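Side-chain contact in redox-sensing transcriptional repressor Rex (PDB 2DT5), which probably represses transcription in response to the cellular NADH/NAD(+) balance, binding DNA as a homodimer, each subunit joining a winged-helix domain to a Rossmann domain: residues D188-A191 with G192-R195. The protein carries 1 engineered substitution. Residues are numbered along the deposited sequence; the frame is centred on the assembly and turned at random.
With NAD (nicotinamide-adenine-dinucleotide), chain L.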
loop_
_atom_site.group_PDB
_atom_site.type_symbol
_atom_site.label_atom_id
_atom_site.label_comp_id
_atom_site.label_asym_id
_atom_site.label_seq_id
_atom_site.Cartn_x
_atom_site.Cartn_y
_atom_site.Cartn_z
ATOM N N ASP B 188 2.846 3.854 -2.494
ATOM C CA ASP B 188 3.078 4.757 -1.372
ATOM C C ASP B 188 3.294 3.855 -0.175
ATOM O O ASP B 188 2.346 3.394 0.431
ATOM C CB ASP B 188 1.879 5.680 -1.146
ATOM C CG ASP B 188 2.003 6.483 0.127
ATOM O OD1 ASP B 188 3.142 6.823 0.515
ATOM O OD2 ASP B 188 0.956 6.778 0.737
ATOM N N PHE B 189 4.558 3.573 0.121
ATOM C CA PHE B 189 4.934 2.698 1.223
ATOM C C PHE B 189 4.600 3.280 2.579
ATOM O O PHE B 189 4.665 2.584 3.579
ATOM C CB PHE B 189 6.441 2.392 1.162
ATOM C CG PHE B 189 6.793 1.249 0.259
ATOM C CD1 PHE B 189 8.064 1.133 -0.268
ATOM C CD2 PHE B 189 5.852 0.272 -0.049
ATOM C CE1 PHE B 189 8.405 0.059 -1.092
ATOM C CE2 PHE B 189 6.179 -0.802 -0.866
ATOM C CZ PHE B 189 7.460 -0.910 -1.391
ATOM N N LEU B 190 4.249 4.559 2.618
ATOM C CA LEU B 190 3.921 5.192 3.889
ATOM C C LEU B 190 2.418 5.301 4.156
ATOM O O LEU B 190 1.998 5.834 5.176
ATOM C CB LEU B 190 4.587 6.573 3.980
ATOM C CG LEU B 190 6.125 6.532 4.042
ATOM C CD1 LEU B 190 6.667 7.877 4.500
ATOM C CD2 LEU B 190 6.565 5.478 5.005
ATOM N N ALA B 191 1.610 4.780 3.245
ATOM C CA ALA B 191 0.158 4.830 3.410
ATOM C C ALA B 191 -0.274 4.190 4.727
ATOM O O ALA B 191 -1.240 4.609 5.358
ATOM C CB ALA B 191 -0.513 4.111 2.244
ATOM N N GLY B 192 0.467 3.173 5.144
ATOM C CA GLY B 192 0.138 2.457 6.361
ATOM C C GLY B 192 0.262 3.232 7.654
ATOM O O GLY B 192 -0.383 2.873 8.638
ATOM N N LEU B 193 1.082 4.282 7.662
ATOM C CA LEU B 193 1.275 5.100 8.857
ATOM C C LEU B 193 -0.026 5.584 9.491
ATOM O O LEU B 193 -0.196 5.546 10.717
ATOM C CB LEU B 193 2.131 6.315 8.526
ATOM C CG LEU B 193 3.600 6.021 8.264
ATOM C CD1 LEU B 193 4.347 7.302 8.001
ATOM C CD2 LEU B 193 4.182 5.298 9.471
ATOM N N THR B 194 -0.950 6.031 8.649
ATOM C CA THR B 194 -2.213 6.560 9.128
ATOM C C THR B 194 -3.072 5.415 9.628
ATOM O O THR B 194 -3.857 5.588 10.557
ATOM C CB THR B 194 -2.912 7.380 8.005
ATOM O OG1 THR B 194 -2.007 8.398 7.563
ATOM C CG2 THR B 194 -4.175 8.071 8.525
ATOM N N ARG B 195 -2.921 4.228 9.041
ATOM C CA ARG B 195 -3.689 3.106 9.560
ATOM C C ARG B 195 -3.147 2.769 10.964
ATOM O O ARG B 195 -3.911 2.370 11.839
ATOM C CB ARG B 195 -3.611 1.888 8.630
ATOM C CG ARG B 195 -4.447 2.053 7.355
ATOM C CD ARG B 195 -4.705 0.713 6.663
ATOM N NE ARG B 195 -3.466 0.111 6.170
ATOM C CZ ARG B 195 -2.802 0.530 5.096
ATOM N NH1 ARG B 195 -3.254 1.558 4.380
ATOM N NH2 ARG B 195 -1.672 -0.069 4.747
HETATM P PA NAD L . 18.850 6.353 -5.204
HETATM O O1A NAD L . 19.542 5.457 -4.228
HETATM O O2A NAD L . 19.364 7.743 -5.422
HETATM O O5B NAD L . 18.819 5.550 -6.540
HETATM C C5B NAD L . 18.243 6.077 -7.763
HETATM C C4B NAD L . 18.897 5.321 -8.892
HETATM O O4B NAD L . 18.262 5.865 -10.096
HETATM C C3B NAD L . 20.434 5.594 -9.130
HETATM O O3B NAD L . 21.153 4.322 -9.140
HETATM C C2B NAD L . 20.517 6.314 -10.474
HETATM O O2B NAD L . 21.658 6.134 -11.223
HETATM C C1B NAD L . 19.230 5.799 -11.113
HETATM N N9A NAD L . 18.728 6.639 -12.167
HETATM C C8A NAD L . 18.584 8.026 -12.317
HETATM N N7A NAD L . 18.053 8.369 -13.476
HETATM C C5A NAD L . 17.818 7.232 -14.163
HETATM C C6A NAD L . 17.246 6.956 -15.489
HETATM N N6A NAD L . 16.835 7.909 -16.296
HETATM N N1A NAD L . 17.174 5.601 -15.827
HETATM C C2A NAD L . 17.579 4.575 -15.049
HETATM N N3A NAD L . 18.130 4.790 -13.778
HETATM C C4A NAD L . 18.235 6.132 -13.378
HETATM O O3 NAD L . 17.308 6.488 -4.789
HETATM P PN NAD L . 16.357 5.572 -3.802
HETATM O O1N NAD L . 16.546 6.009 -2.406
HETATM O O2N NAD L . 16.631 4.151 -4.173
HETATM O O5D NAD L . 14.896 6.072 -4.281
HETATM C C5D NAD L . 14.422 5.777 -5.628
HETATM C C4D NAD L . 13.063 6.343 -5.804
HETATM O O4D NAD L . 12.134 5.698 -4.809
HETATM C C3D NAD L . 12.943 7.895 -5.497
HETATM O O3D NAD L . 12.028 8.516 -6.426
HETATM C C2D NAD L . 12.364 7.902 -4.095
HETATM O O2D NAD L . 11.792 9.107 -3.710
HETATM C C1D NAD L . 11.347 6.709 -4.197
HETATM N N1N NAD L . 10.827 6.341 -2.854
HETATM C C2N NAD L . 9.496 5.842 -2.845
HETATM C C3N NAD L . 8.990 5.156 -1.831
HETATM C C7N NAD L . 7.562 4.702 -1.876
HETATM O O7N NAD L . 7.048 4.284 -0.815
HETATM N N7N NAD L . 6.882 4.808 -3.031
HETATM C C4N NAD L . 9.832 4.834 -0.600
HETATM C C5N NAD L . 11.279 4.686 -1.030
HETATM C C6N NAD L . 11.753 5.689 -1.909
HETATM O O HOH W 1 2.229 1.396 3.894
HETATM O O HOH W 2 0.512 8.284 5.727
#
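The turn that offers the carbonyl of Leu190 to the amide of Leu193 begins at Asp188, whose OD1 accepts a hydrogen bond from Leu190 N at 3.3 Å. This is an Asx turn, with the donor well above the carboxylate plane rather than in it. A type I beta turn from Asp188 to Ala191 overlaps it, closed by Ala191 N on Asp188 O. Phe189, at its second position, gives its backbone N to the nicotinamide amide oxygen O7N of NAD (2.8 Å), although that oxygen is less surely placed. Phe189 packs on Val187 of the second subunit; a glycine here would remove the ring and would probably leave a gap beside this valine and let the loop next to the nicotinamide move more freely. A water bridges Phe189 O and Gly192 N. The loop joins strand 183-186, at one edge of the Rossmann sheet within this chain, to helix 192-201, which packs against the other subunit of the dimer. Leu190 O receives Leu193 N at 3.1 Å, from above the carbonyl plane, and a second water that also bonds to Thr194 OG1. Leu190 and Leu193 lie side by side: each has CG anti to its carbonyl carbon (chi1 -66° and -72°), and Leu190 CB approaches Leu193 CD1 to 4.1 Å. Phe101 of the second subunit also packs on Leu190. Beside Ala191, Arg195 bends at chi3 (-65°); Gly192 CA lies 3.5 Å above one guanidinium face, offset toward its rim, and NH1 stays 3.8 Å from Ala191 O, too far for a hydrogen bond, while NE forms a salt bridge with Glu185 of the second subunit.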